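Local structure of probable tRNA pseudouridine synthase D (Methanosarcina mazei, 1Z2Z) at residues A[62-65]-A[66-70]; A[98-102]-A[103-107]; A[161-164]-A[165-169]; A[168-171]-A[172-176]; A[232-235]-A[236-239]. The protein probably converts uridine-13 of transfer RNAs into pseudouridine, as a member of the TruD family of pseudouridine synthases. All blocks are in the same frame, centred on the assembly; numbering follows the deposited sequence.

Interaction 1 of 5, residues A[62-65]-A[66-70]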
loop_
_atom_site.group_PDB
_atom_site.type_symbol
_atom_site.label_atom_id
_atom_site.label_comp_id
_atom_site.label_asym_id
_atom_site.label_seq_id
_atom_site.Cartn_x
_atom_site.Cartn_y
_atom_site.Cartn_z
ATOM N N HIS A 62 11.611 1.942 -14.721
ATOM C CA HIS A 62 12.241 3.167 -15.140
ATOM C C HIS A 62 13.410 2.837 -16.040
ATOM O O HIS A 62 13.561 3.435 -17.115
ATOM C CB HIS A 62 12.689 4.003 -13.952
ATOM C CG HIS A 62 11.629 4.939 -13.447
ATOM N ND1 HIS A 62 10.278 4.716 -13.643
ATOM C CD2 HIS A 62 11.715 6.073 -12.709
ATOM C CE1 HIS A 62 9.583 5.668 -13.045
ATOM N NE2 HIS A 62 10.432 6.502 -12.470
ATOM N N HIS A 63 14.220 1.863 -15.632
ATOM C CA HIS A 63 15.374 1.472 -16.427
ATOM C C HIS A 63 14.998 0.989 -17.841
ATOM O O HIS A 63 15.636 1.390 -18.814
ATOM C CB HIS A 63 16.193 0.404 -15.695
ATOM C CG HIS A 63 17.503 0.114 -16.353
ATOM N ND1 HIS A 63 17.649 -0.854 -17.323
ATOM C CD2 HIS A 63 18.704 0.730 -16.254
ATOM C CE1 HIS A 63 18.882 -0.821 -17.795
ATOM N NE2 HIS A 63 19.544 0.132 -17.163
ATOM N N LEU A 64 13.950 0.173 -17.951
ATOM C CA LEU A 64 13.495 -0.350 -19.237
ATOM C C LEU A 64 13.041 0.755 -20.185
ATOM O O LEU A 64 13.460 0.826 -21.342
ATOM C CB LEU A 64 12.332 -1.311 -19.026
ATOM C CG LEU A 64 12.057 -2.351 -20.117
ATOM C CD1 LEU A 64 10.626 -2.861 -19.954
ATOM C CD2 LEU A 64 12.243 -1.762 -21.501
ATOM N N THR A 65 12.148 1.601 -19.693
ATOM C CA THR A 65 11.619 2.699 -20.480
ATOM C C THR A 65 12.765 3.616 -20.875
ATOM O O THR A 65 12.780 4.169 -21.970
ATOM C CB THR A 65 10.554 3.487 -19.669
ATOM O OG1 THR A 65 11.148 4.004 -18.473
ATOM C CG2 THR A 65 9.411 2.568 -19.273
ATOM N N ARG A 66 13.735 3.780 -19.992
ATOM C CA ARG A 66 14.857 4.642 -20.330
ATOM C C ARG A 66 15.692 3.966 -21.440
ATOM O O ARG A 66 16.348 4.645 -22.229
ATOM C CB ARG A 66 15.709 4.909 -19.094
ATOM C CG ARG A 66 16.727 6.003 -19.295
ATOM C CD ARG A 66 18.118 5.449 -19.211
ATOM N NE ARG A 66 18.849 5.892 -18.034
ATOM C CZ ARG A 66 19.902 5.244 -17.552
ATOM N NH1 ARG A 66 20.317 4.141 -18.151
ATOM N NH2 ARG A 66 20.552 5.694 -16.486
ATOM N N THR A 67 15.648 2.631 -21.491
ATOM C CA THR A 67 16.360 1.869 -22.504
ATOM C C THR A 67 15.590 1.953 -23.818
ATOM O O THR A 67 16.163 2.237 -24.865
ATOM C CB THR A 67 16.523 0.375 -22.087
ATOM O OG1 THR A 67 17.502 0.277 -21.056
ATOM C CG2 THR A 67 16.969 -0.487 -23.255
ATOM N N LEU A 68 14.288 1.715 -23.781
ATOM C CA LEU A 68 13.526 1.809 -25.014
ATOM C C LEU A 68 13.552 3.226 -25.543
ATOM O O LEU A 68 13.610 3.425 -26.752
ATOM C CB LEU A 68 12.075 1.402 -24.804
ATOM C CG LEU A 68 11.830 -0.063 -24.502
ATOM C CD1 LEU A 68 10.335 -0.251 -24.364
ATOM C CD2 LEU A 68 12.382 -0.950 -25.635
ATOM N N SER A 69 13.512 4.219 -24.657
ATOM C CA SER A 69 13.525 5.585 -25.158
ATOM C C SER A 69 14.831 5.894 -25.892
ATOM O O SER A 69 14.836 6.703 -26.811
ATOM C CB SER A 69 13.286 6.605 -24.041
ATOM O OG SER A 69 14.488 7.001 -23.424
ATOM N N ARG A 70 15.928 5.240 -25.517
ATOM C CA ARG A 70 17.197 5.482 -26.184
ATOM C C ARG A 70 17.234 4.823 -27.568
ATOM O O ARG A 70 17.757 5.384 -28.516
ATOM C CB ARG A 70 18.344 4.960 -25.333
ATOM C CG ARG A 70 18.818 5.910 -24.249
ATOM C CD ARG A 70 19.530 5.109 -23.162
ATOM N NE ARG A 70 20.224 5.940 -22.185
ATOM C CZ ARG A 70 20.693 5.490 -21.031
ATOM N NH1 ARG A 70 20.536 4.208 -20.704
ATOM N NH2 ARG A 70 21.321 6.325 -20.208
#

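Interaction 2 of 5, residues A[98-102]-A[103-107]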
loop_
_atom_site.group_PDB
_atom_site.type_symbol
_atom_site.label_atom_id
_atom_site.label_comp_id
_atom_site.label_asym_id
_atom_site.label_seq_id
_atom_site.Cartn_x
_atom_site.Cartn_y
_atom_site.Cartn_z
ATOM N N PHE A 98 4.476 6.018 -28.222
ATOM C CA PHE A 98 4.090 7.024 -29.191
ATOM C C PHE A 98 4.845 6.970 -30.498
ATOM O O PHE A 98 6.075 6.818 -30.542
ATOM C CB PHE A 98 4.238 8.426 -28.581
ATOM C CG PHE A 98 4.038 9.551 -29.564
ATOM C CD1 PHE A 98 5.068 10.426 -29.852
ATOM C CD2 PHE A 98 2.813 9.742 -30.189
ATOM C CE1 PHE A 98 4.874 11.493 -30.748
ATOM C CE2 PHE A 98 2.615 10.806 -31.084
ATOM C CZ PHE A 98 3.642 11.675 -31.363
ATOM N N ASP A 99 4.078 7.081 -31.572
ATOM C CA ASP A 99 4.648 7.117 -32.902
ATOM C C ASP A 99 5.664 6.016 -33.184
ATOM O O ASP A 99 6.829 6.280 -33.507
ATOM C CB ASP A 99 5.284 8.489 -33.100
ATOM C CG ASP A 99 5.828 8.679 -34.487
ATOM O OD1 ASP A 99 5.451 7.876 -35.373
ATOM O OD2 ASP A 99 6.623 9.640 -34.672
ATOM N N THR A 100 5.221 4.777 -33.055
ATOM C CA THR A 100 6.085 3.645 -33.322
ATOM C C THR A 100 5.258 2.592 -34.020
ATOM O O THR A 100 4.106 2.342 -33.645
ATOM C CB THR A 100 6.663 3.037 -32.038
ATOM O OG1 THR A 100 7.436 4.023 -31.340
ATOM C CG2 THR A 100 7.556 1.839 -32.380
ATOM N N ASP A 101 5.848 1.981 -35.044
ATOM C CA ASP A 101 5.159 0.938 -35.799
ATOM C C ASP A 101 5.452 -0.433 -35.225
ATOM O O ASP A 101 6.440 -0.614 -34.528
ATOM C CB ASP A 101 5.567 0.963 -37.273
ATOM C CG ASP A 101 5.117 2.209 -37.967
ATOM O OD1 ASP A 101 3.945 2.609 -37.762
ATOM O OD2 ASP A 101 5.927 2.798 -38.726
ATOM N N ALA A 102 4.580 -1.382 -35.535
ATOM C CA ALA A 102 4.690 -2.757 -35.071
ATOM C C ALA A 102 6.019 -3.411 -35.446
ATOM O O ALA A 102 6.683 -4.037 -34.612
ATOM C CB ALA A 102 3.536 -3.570 -35.634
ATOM N N SER A 103 6.402 -3.249 -36.708
ATOM C CA SER A 103 7.635 -3.827 -37.247
ATOM C C SER A 103 8.918 -3.401 -36.524
ATOM O O SER A 103 9.892 -4.166 -36.462
ATOM C CB SER A 103 7.742 -3.484 -38.734
ATOM O OG SER A 103 7.475 -2.107 -38.956
ATOM N N GLU A 104 8.914 -2.191 -35.972
ATOM C CA GLU A 104 10.075 -1.681 -35.257
ATOM C C GLU A 104 10.326 -2.418 -33.968
ATOM O O GLU A 104 11.475 -2.595 -33.553
ATOM C CB GLU A 104 9.896 -0.226 -34.863
ATOM C CG GLU A 104 9.686 0.783 -35.943
ATOM C CD GLU A 104 9.847 2.163 -35.369
ATOM O OE1 GLU A 104 10.913 2.442 -34.785
ATOM O OE2 GLU A 104 8.909 2.962 -35.476
ATOM N N ILE A 105 9.245 -2.796 -33.296
ATOM C CA ILE A 105 9.393 -3.481 -32.021
ATOM C C ILE A 105 9.596 -4.974 -32.199
ATOM O O ILE A 105 9.880 -5.691 -31.245
ATOM C CB ILE A 105 8.180 -3.207 -31.077
ATOM C CG1 ILE A 105 6.875 -3.361 -31.843
ATOM C CG2 ILE A 105 8.313 -1.828 -30.452
ATOM C CD1 ILE A 105 5.650 -2.883 -31.081
ATOM N N GLU A 106 9.483 -5.436 -33.434
ATOM C CA GLU A 106 9.665 -6.844 -33.713
ATOM C C GLU A 106 11.159 -7.134 -33.902
ATOM O O GLU A 106 11.568 -8.287 -33.943
ATOM C CB GLU A 106 8.880 -7.215 -34.968
ATOM C CG GLU A 106 7.784 -8.251 -34.730
ATOM C CD GLU A 106 8.348 -9.607 -34.293
ATOM O OE1 GLU A 106 7.587 -10.612 -34.333
ATOM O OE2 GLU A 106 9.548 -9.666 -33.907
ATOM N N LYS A 107 11.955 -6.066 -33.981
ATOM C CA LYS A 107 13.399 -6.139 -34.183
ATOM C C LYS A 107 14.201 -5.816 -32.915
ATOM O O LYS A 107 15.435 -5.853 -32.914
ATOM C CB LYS A 107 13.799 -5.183 -35.315
ATOM C CG LYS A 107 15.216 -5.369 -35.805
ATOM C CD LYS A 107 15.499 -4.700 -37.147
ATOM C CE LYS A 107 16.612 -5.468 -37.872
ATOM N NZ LYS A 107 16.129 -6.812 -38.304
#

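Interaction 3 of 5, residues A[161-164]-A[165-169]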
loop_
_atom_site.group_PDB
_atom_site.type_symbol
_atom_site.label_atom_id
_atom_site.label_comp_id
_atom_site.label_asym_id
_atom_site.label_seq_id
_atom_site.Cartn_x
_atom_site.Cartn_y
_atom_site.Cartn_z
ATOM N N LEU A 161 -11.695 -17.268 3.330
ATOM C CA LEU A 161 -12.866 -17.377 2.484
ATOM C C LEU A 161 -14.120 -17.045 3.282
ATOM O O LEU A 161 -15.037 -16.405 2.770
ATOM C CB LEU A 161 -12.953 -18.792 1.906
ATOM C CG LEU A 161 -12.998 -18.933 0.376
ATOM C CD1 LEU A 161 -11.942 -18.050 -0.295
ATOM C CD2 LEU A 161 -12.785 -20.391 0.013
ATOM N N ALA A 162 -14.136 -17.467 4.544
ATOM C CA ALA A 162 -15.270 -17.241 5.440
ATOM C C ALA A 162 -15.389 -15.794 5.914
ATOM O O ALA A 162 -16.479 -15.220 5.914
ATOM C CB ALA A 162 -15.167 -18.167 6.644
ATOM N N GLN A 163 -14.272 -15.216 6.334
ATOM C CA GLN A 163 -14.271 -13.842 6.814
ATOM C C GLN A 163 -14.487 -12.865 5.661
ATOM O O GLN A 163 -14.671 -11.663 5.873
ATOM C CB GLN A 163 -12.948 -13.519 7.501
ATOM C CG GLN A 163 -12.891 -12.080 7.944
ATOM C CD GLN A 163 -11.502 -11.637 8.329
ATOM O OE1 GLN A 163 -10.558 -11.739 7.535
ATOM N NE2 GLN A 163 -11.367 -11.121 9.551
ATOM N N GLY A 164 -14.452 -13.389 4.438
ATOM C CA GLY A 164 -14.642 -12.546 3.271
ATOM C C GLY A 164 -13.351 -12.218 2.535
ATOM O O GLY A 164 -13.369 -11.834 1.366
ATOM N N GLY A 165 -12.227 -12.376 3.225
ATOM C CA GLY A 165 -10.934 -12.093 2.630
ATOM C C GLY A 165 -9.923 -11.775 3.714
ATOM O O GLY A 165 -9.911 -12.425 4.765
ATOM N N VAL A 166 -9.080 -10.777 3.470
ATOM C CA VAL A 166 -8.076 -10.381 4.449
ATOM C C VAL A 166 -8.329 -8.927 4.854
ATOM O O VAL A 166 -8.896 -8.158 4.085
ATOM C CB VAL A 166 -6.628 -10.596 3.886
ATOM C CG1 VAL A 166 -6.536 -11.981 3.264
ATOM C CG2 VAL A 166 -6.257 -9.535 2.875
ATOM N N PRO A 167 -7.952 -8.545 6.083
ATOM C CA PRO A 167 -8.179 -7.167 6.522
ATOM C C PRO A 167 -7.543 -6.146 5.617
ATOM O O PRO A 167 -6.481 -6.383 5.051
ATOM C CB PRO A 167 -7.604 -7.144 7.943
ATOM C CG PRO A 167 -6.591 -8.233 7.927
ATOM C CD PRO A 167 -7.268 -9.320 7.128
ATOM N N ASN A 168 -8.205 -5.009 5.478
ATOM C CA ASN A 168 -7.683 -3.962 4.626
ATOM C C ASN A 168 -6.701 -3.054 5.360
ATOM O O ASN A 168 -6.834 -1.829 5.330
ATOM C CB ASN A 168 -8.822 -3.127 4.053
ATOM C CG ASN A 168 -8.391 -2.348 2.836
ATOM O OD1 ASN A 168 -8.155 -2.942 1.779
ATOM N ND2 ASN A 168 -8.248 -1.020 2.978
ATOM N N PHE A 169 -5.714 -3.664 6.013
ATOM C CA PHE A 169 -4.691 -2.931 6.770
ATOM C C PHE A 169 -3.797 -2.048 5.897
ATOM O O PHE A 169 -3.609 -2.318 4.709
ATOM C CB PHE A 169 -3.790 -3.915 7.520
ATOM C CG PHE A 169 -4.399 -4.489 8.778
ATOM C CD1 PHE A 169 -4.692 -3.672 9.865
ATOM C CD2 PHE A 169 -4.623 -5.859 8.894
ATOM C CE1 PHE A 169 -5.195 -4.212 11.047
ATOM C CE2 PHE A 169 -5.127 -6.407 10.073
ATOM C CZ PHE A 169 -5.412 -5.584 11.150
#

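Interaction 4 of 5, residues A[168-171]-A[172-176]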
loop_
_atom_site.group_PDB
_atom_site.type_symbol
_atom_site.label_atom_id
_atom_site.label_comp_id
_atom_site.label_asym_id
_atom_site.label_seq_id
_atom_site.Cartn_x
_atom_site.Cartn_y
_atom_site.Cartn_z
ATOM N N ASN A 168 -8.205 -5.009 5.478
ATOM C CA ASN A 168 -7.683 -3.962 4.626
ATOM C C ASN A 168 -6.701 -3.054 5.360
ATOM O O ASN A 168 -6.834 -1.829 5.330
ATOM C CB ASN A 168 -8.822 -3.127 4.053
ATOM C CG ASN A 168 -8.391 -2.348 2.836
ATOM O OD1 ASN A 168 -8.155 -2.942 1.779
ATOM N ND2 ASN A 168 -8.248 -1.020 2.978
ATOM N N PHE A 169 -5.714 -3.664 6.013
ATOM C CA PHE A 169 -4.691 -2.931 6.770
ATOM C C PHE A 169 -3.797 -2.048 5.897
ATOM O O PHE A 169 -3.609 -2.318 4.709
ATOM C CB PHE A 169 -3.790 -3.915 7.520
ATOM C CG PHE A 169 -4.399 -4.489 8.778
ATOM C CD1 PHE A 169 -4.692 -3.672 9.865
ATOM C CD2 PHE A 169 -4.623 -5.859 8.894
ATOM C CE1 PHE A 169 -5.195 -4.212 11.047
ATOM C CE2 PHE A 169 -5.127 -6.407 10.073
ATOM C CZ PHE A 169 -5.412 -5.584 11.150
ATOM N N PHE A 170 -3.238 -0.998 6.495
ATOM C CA PHE A 170 -2.331 -0.101 5.781
ATOM C C PHE A 170 -0.899 -0.609 5.975
ATOM O O PHE A 170 -0.304 -0.454 7.045
ATOM C CB PHE A 170 -2.465 1.349 6.284
ATOM C CG PHE A 170 -3.468 2.178 5.502
ATOM C CD1 PHE A 170 -3.138 2.702 4.251
ATOM C CD2 PHE A 170 -4.766 2.364 5.979
ATOM C CE1 PHE A 170 -4.081 3.387 3.490
ATOM C CE2 PHE A 170 -5.719 3.046 5.224
ATOM C CZ PHE A 170 -5.377 3.556 3.981
ATOM N N GLY A 171 -0.363 -1.225 4.919
ATOM C CA GLY A 171 0.980 -1.787 4.944
ATOM C C GLY A 171 2.096 -0.902 5.469
ATOM O O GLY A 171 2.028 0.322 5.385
ATOM N N ILE A 172 3.139 -1.535 5.997
ATOM C CA ILE A 172 4.279 -0.814 6.545
ATOM C C ILE A 172 4.967 0.064 5.496
ATOM O O ILE A 172 5.663 1.016 5.842
ATOM C CB ILE A 172 5.306 -1.806 7.187
ATOM C CG1 ILE A 172 6.516 -1.046 7.743
ATOM C CG2 ILE A 172 5.763 -2.829 6.159
ATOM C CD1 ILE A 172 6.180 -0.041 8.840
ATOM N N GLN A 173 4.764 -0.239 4.218
ATOM C CA GLN A 173 5.372 0.562 3.152
ATOM C C GLN A 173 4.593 1.837 2.848
ATOM O O GLN A 173 5.142 2.788 2.296
ATOM C CB GLN A 173 5.493 -0.264 1.882
ATOM C CG GLN A 173 6.460 -1.402 2.020
ATOM C CD GLN A 173 6.600 -2.191 0.741
ATOM O OE1 GLN A 173 5.636 -2.802 0.270
ATOM N NE2 GLN A 173 7.806 -2.184 0.162
ATOM N N ARG A 174 3.311 1.836 3.214
ATOM C CA ARG A 174 2.417 2.972 2.995
ATOM C C ARG A 174 2.771 4.147 3.913
ATOM O O ARG A 174 2.406 5.288 3.639
ATOM C CB ARG A 174 0.958 2.568 3.257
ATOM C CG ARG A 174 0.432 1.330 2.514
ATOM C CD ARG A 174 0.076 1.600 1.054
ATOM N NE ARG A 174 1.266 1.820 0.235
ATOM C CZ ARG A 174 2.133 0.869 -0.114
ATOM N NH1 ARG A 174 1.952 -0.388 0.277
ATOM N NH2 ARG A 174 3.190 1.178 -0.856
ATOM N N PHE A 175 3.479 3.870 5.003
ATOM C CA PHE A 175 3.846 4.923 5.950
ATOM C C PHE A 175 5.195 5.554 5.636
ATOM O O PHE A 175 5.737 6.325 6.430
ATOM C CB PHE A 175 3.852 4.360 7.372
ATOM C CG PHE A 175 2.514 3.869 7.820
ATOM C CD1 PHE A 175 1.631 4.720 8.476
ATOM C CD2 PHE A 175 2.113 2.561 7.557
ATOM C CE1 PHE A 175 0.373 4.275 8.860
ATOM C CE2 PHE A 175 0.855 2.102 7.936
ATOM C CZ PHE A 175 -0.016 2.959 8.589
ATOM N N GLY A 176 5.725 5.232 4.468
ATOM C CA GLY A 176 7.011 5.774 4.081
ATOM C C GLY A 176 7.715 4.933 3.035
ATOM O O GLY A 176 7.664 3.695 3.064
#

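Interaction 5 of 5, residues A[232-235]-A[236-239]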
loop_
_atom_site.group_PDB
_atom_site.type_symbol
_atom_site.label_atom_id
_atom_site.label_comp_id
_atom_site.label_asym_id
_atom_site.label_seq_id
_atom_site.Cartn_x
_atom_site.Cartn_y
_atom_site.Cartn_z
ATOM N N THR A 232 26.019 17.411 4.117
ATOM C CA THR A 232 26.187 15.955 4.195
ATOM C C THR A 232 25.077 15.164 3.470
ATOM O O THR A 232 25.345 14.143 2.834
ATOM C CB THR A 232 26.293 15.492 5.703
ATOM O OG1 THR A 232 26.557 14.084 5.770
ATOM C CG2 THR A 232 25.004 15.795 6.470
ATOM N N TYR A 233 23.842 15.651 3.554
ATOM C CA TYR A 233 22.709 14.985 2.922
ATOM C C TYR A 233 22.843 14.863 1.404
ATOM O O TYR A 233 23.018 15.863 0.694
ATOM C CB TYR A 233 21.402 15.714 3.250
ATOM C CG TYR A 233 20.791 15.408 4.609
ATOM C CD1 TYR A 233 21.518 15.582 5.790
ATOM C CD2 TYR A 233 19.454 15.016 4.713
ATOM C CE1 TYR A 233 20.924 15.385 7.041
ATOM C CE2 TYR A 233 18.846 14.817 5.955
ATOM C CZ TYR A 233 19.585 15.006 7.114
ATOM O OH TYR A 233 18.978 14.858 8.340
ATOM N N PRO A 234 22.756 13.624 0.887
ATOM C CA PRO A 234 22.872 13.412 -0.556
ATOM C C PRO A 234 21.727 14.101 -1.288
ATOM O O PRO A 234 20.604 14.181 -0.777
ATOM C CB PRO A 234 22.840 11.891 -0.680
ATOM C CG PRO A 234 21.956 11.486 0.450
ATOM C CD PRO A 234 22.441 12.363 1.581
ATOM N N LEU A 235 22.034 14.608 -2.481
ATOM C CA LEU A 235 21.071 15.317 -3.328
ATOM C C LEU A 235 19.817 14.485 -3.559
ATOM O O LEU A 235 18.770 15.010 -3.935
ATOM C CB LEU A 235 21.720 15.654 -4.674
ATOM C CG LEU A 235 22.947 16.566 -4.642
ATOM C CD1 LEU A 235 23.728 16.411 -5.940
ATOM C CD2 LEU A 235 22.517 18.004 -4.426
ATOM N N ARG A 236 19.943 13.182 -3.338
ATOM C CA ARG A 236 18.836 12.256 -3.502
ATOM C C ARG A 236 17.623 12.704 -2.686
ATOM O O ARG A 236 16.483 12.526 -3.114
ATOM C CB ARG A 236 19.279 10.855 -3.072
ATOM C CG ARG A 236 18.162 9.839 -2.951
ATOM C CD ARG A 236 18.733 8.443 -2.789
ATOM N NE ARG A 236 19.638 8.333 -1.645
ATOM C CZ ARG A 236 19.245 8.186 -0.381
ATOM N NH1 ARG A 236 17.953 8.127 -0.087
ATOM N NH2 ARG A 236 20.145 8.098 0.590
ATOM N N LEU A 237 17.884 13.300 -1.522
ATOM C CA LEU A 237 16.835 13.781 -0.610
ATOM C C LEU A 237 16.533 15.267 -0.807
ATOM O O LEU A 237 16.942 16.109 -0.005
ATOM C CB LEU A 237 17.255 13.537 0.842
ATOM C CG LEU A 237 17.619 12.096 1.187
ATOM C CD1 LEU A 237 18.254 12.023 2.563
ATOM C CD2 LEU A 237 16.369 11.240 1.104
ATOM N N GLY A 238 15.811 15.577 -1.878
ATOM C CA GLY A 238 15.465 16.956 -2.161
ATOM C C GLY A 238 14.554 17.582 -1.121
ATOM O O GLY A 238 14.788 18.712 -0.710
ATOM N N HIS A 239 13.522 16.854 -0.695
ATOM C CA HIS A 239 12.573 17.351 0.297
ATOM C C HIS A 239 13.231 17.715 1.629
ATOM O O HIS A 239 12.936 18.760 2.211
ATOM C CB HIS A 239 11.462 16.323 0.549
ATOM C CG HIS A 239 10.668 15.961 -0.670
ATOM N ND1 HIS A 239 10.281 16.889 -1.615
ATOM C CD2 HIS A 239 10.159 14.775 -1.082
ATOM C CE1 HIS A 239 9.571 16.291 -2.553
ATOM N NE2 HIS A 239 9.481 15.006 -2.254
#

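Interaction 1 of 5, residues A[62-65]-A[66-70]
H63 O takes two bonds from T67, the backbone N at 3.0 Å and OG1 at 3.1 Å, and the two donors reach it from opposite faces of its carbonyl plane. The hydroxyl is well off the plane, by 36°, and it arrives there because T67 OG1 is turned anti to its own carbonyl carbon (chi1 -73°), beside the backbone N and back toward the preceding turn. The other main-chain bonds have the i to i+4 spacing of an alpha helix: R66 N to H62 O, L68 N to L64 O at 2.7 Å, and S69 N to T65 O at 2.8 Å. L64 O also takes a weak second bond from T67 N.

The apolar contact is between two buried leucines one turn apart. L64 and L68 lie side by side and point the same way, with L64 CD2 3.5 Å from L68 CG. Among the polar side chains, T67 OG1 stands 3.7 Å from H63 CE1, oblique to the ring. H63 NE2 and R66 NH1 are 4.2 Å apart with no bond between them; if the imidazole were protonated, the two charges would probably repel.

Helix 61-72 follows strand 49-57 and precedes strand 79-81. W59, on the loop leading in, meets the H63 ring and touches L64 and T67, while Q76, on the loop leading out, bonds to T65 OG1 and touches R66. L110, from the loop before strand 113-121, packs on T67.

Interaction 2 of 5, residues A[98-102]-A[103-107]
E104 OE2 accepts the backbone N of D101 at 3.2 Å, nearly straight at 169° about the hydrogen, so a side chain in the short helical turn 102-105 reaches back to the residue just ahead of it. The contact lies where a short loop leads from the end of strand 90-98 into this single, weakly bonded helical turn. The reverse link is made by the main chain, E104 N to D101 O at 3.3 Å.

Torsions explain the reach of the glutamate. Its CG sits anti to the carbonyl carbon (chi1 -60°) and the next torsion is extended, which carries the carboxylate alongside the incoming loop. D101 N then meets OE2 from above the carboxylate plane, 35° out of it. The T100 side chain crosses that of E104 at a slant, CG2 lying 3.6 Å from E104 OE2. D101 OD2 is 4.4 Å from that oxygen, and two like charges so close would probably raise the affinity of either for a proton. An alanine in place of E104 is likely to leave D101 N without this acceptor and the T100 methyl without its carboxylate neighbour.

Outside, R120 bonds to T100 O, and L72 of helix 61-72 touches both T100 and E104. I105 turns to L50 and V52 of strand 49-57 and V117 of strand 113-121. Its CG2 also lies 4.2 Å from T100 CG2.

Interaction 3 of 5, residues A[161-164]-A[165-169]
Q163 reaches over the helix end to G165, its CB bond directed toward the strand that follows. From CB the chain runs straight: CG is anti to the backbone N (chi1 177°) and the next torsion is extended too, so the amide is carried alongside G165. CD comes to 4.0 Å from G165 O. The terminal atom modelled as OE1 lies 2.9 Å from G165 O, with the amide end near P167 CD; the amide is probably turned over in the model, so the identity of that atom is in doubt.

The backbone turns sharply here. G164 is the first residue to leave the helix, with phi at 103°, and G165 follows with phi at 156°. A side chain on G165 would run into G164 O, and both backbone conformations favour glycine. Strand 165-167 then pairs with strand 389-391, V166 bonding to L390.

Chemically, two oxygens facing each other would be unfavourable. Turned over, the amide would present its NH2 group to G165 O, and the carbonyl of the buried G165 might then gain a donor, a reading consistent with the geometry but not settled by it.

Interaction 4 of 5, residues A[168-171]-A[172-176]
G171 O receives the backbone N of R174 at 2.9 Å, a bond of 144° about the hydrogen. Residues 172-174 have helical phi and psi values without regular helical bonding, and a type I beta turn from Q173 to G176 follows, closed only weakly by G176 N to Q173 O. After the inverse gamma turn centred on N168, residues 169-171 are more extended and lead into these turns.

The F175 ring comes back edge first beside residues 170 and 171: F170 O lies in its plane near CE2, and G171 O near CD2. CZ ends 3.7 Å from F170 CB. With a serine here the ring is gone, which would probably leave the F170 and G171 carbonyls without their aromatic edge and open a gap beside F170 CB.

R174 uses its aliphatic part, CG approaching the edge of the F170 ring at 4.2 Å from CD1. Its CG is anti to the carbonyl carbon (chi1 -53°), and bends further along lead the guanidinium to Y421 in a cation-pi contact. The F170 ring also meets Y278 of helix 263-287 edge-to-face, while F175 meets the H183 ring and its O accepts from T182.

The contact belongs to the region of the predicted active site: the Q173 side chain is about 7 Å from that of D86, the probable nucleophile, so this turn probably lies beside the catalytic centre.

Interaction 5 of 5, residues A[232-235]-A[236-239]
P234 O and L237 N close the turn with a 3.0 Å bond, nearly straight at 165° about the hydrogen. Between them, L235 and R236 both have helical phi and psi values, which is what brings the chain round within four residues. L237 is the N-cap residue of helix 238-249, so the same bond links the loop to the helix start.

Around that bond the side chains form a small apolar cluster. L237 CD1 lies 3.9 Å from Y233 CD2, the two side chains crossing at a slant, and 4.3 Å from P234 CG. The leucine reaches both because its CG stands anti to the carbonyl carbon, beside the backbone N (chi1 -55°). On the more exposed side R236 runs parallel in sense to P234; the bend at its third torsion brings NH2 to 3.8 Å from P234 CG, a van der Waals contact of the guanidinium with the proline ring.

The next shell fixes the tyrosine. Its OH bonds to I202 O at the end of helix 194-202, which ties the hydroxyl end of the ring and probably limits its movement, and A203 touches the side chain as well.

Further out, helix 213-223 flanks the turn: R217 touches Y233 and L237, V220 touches Y233, and T213 touches R236. From helix 238-249 itself come E240 against Y233 and R241 against L235. The turn therefore joins helices 226-232 and 238-249 while packing against helix 213-223.

Overall arrangement
From the N terminus, interaction 1 comes first and closes no loop, being successive turns of helix 61-72. Interaction 2 closes the turn after strand 90-98; its centre is about 15 Å from that of interaction 1, and L72 at the end of the same helix touches its side chains. Interaction 3 joins helix 146-163 to strand 165-167, and interaction 4 begins where it ends, sharing N168 and F169, so the two are continuous through the loop near the predicted nucleophile. Interaction 5 closes the turn between helices 226-232 and 238-249, its centre about 40 Å from that of interaction 3. All are local; but for that overlap they follow in series, and none nests or crosses.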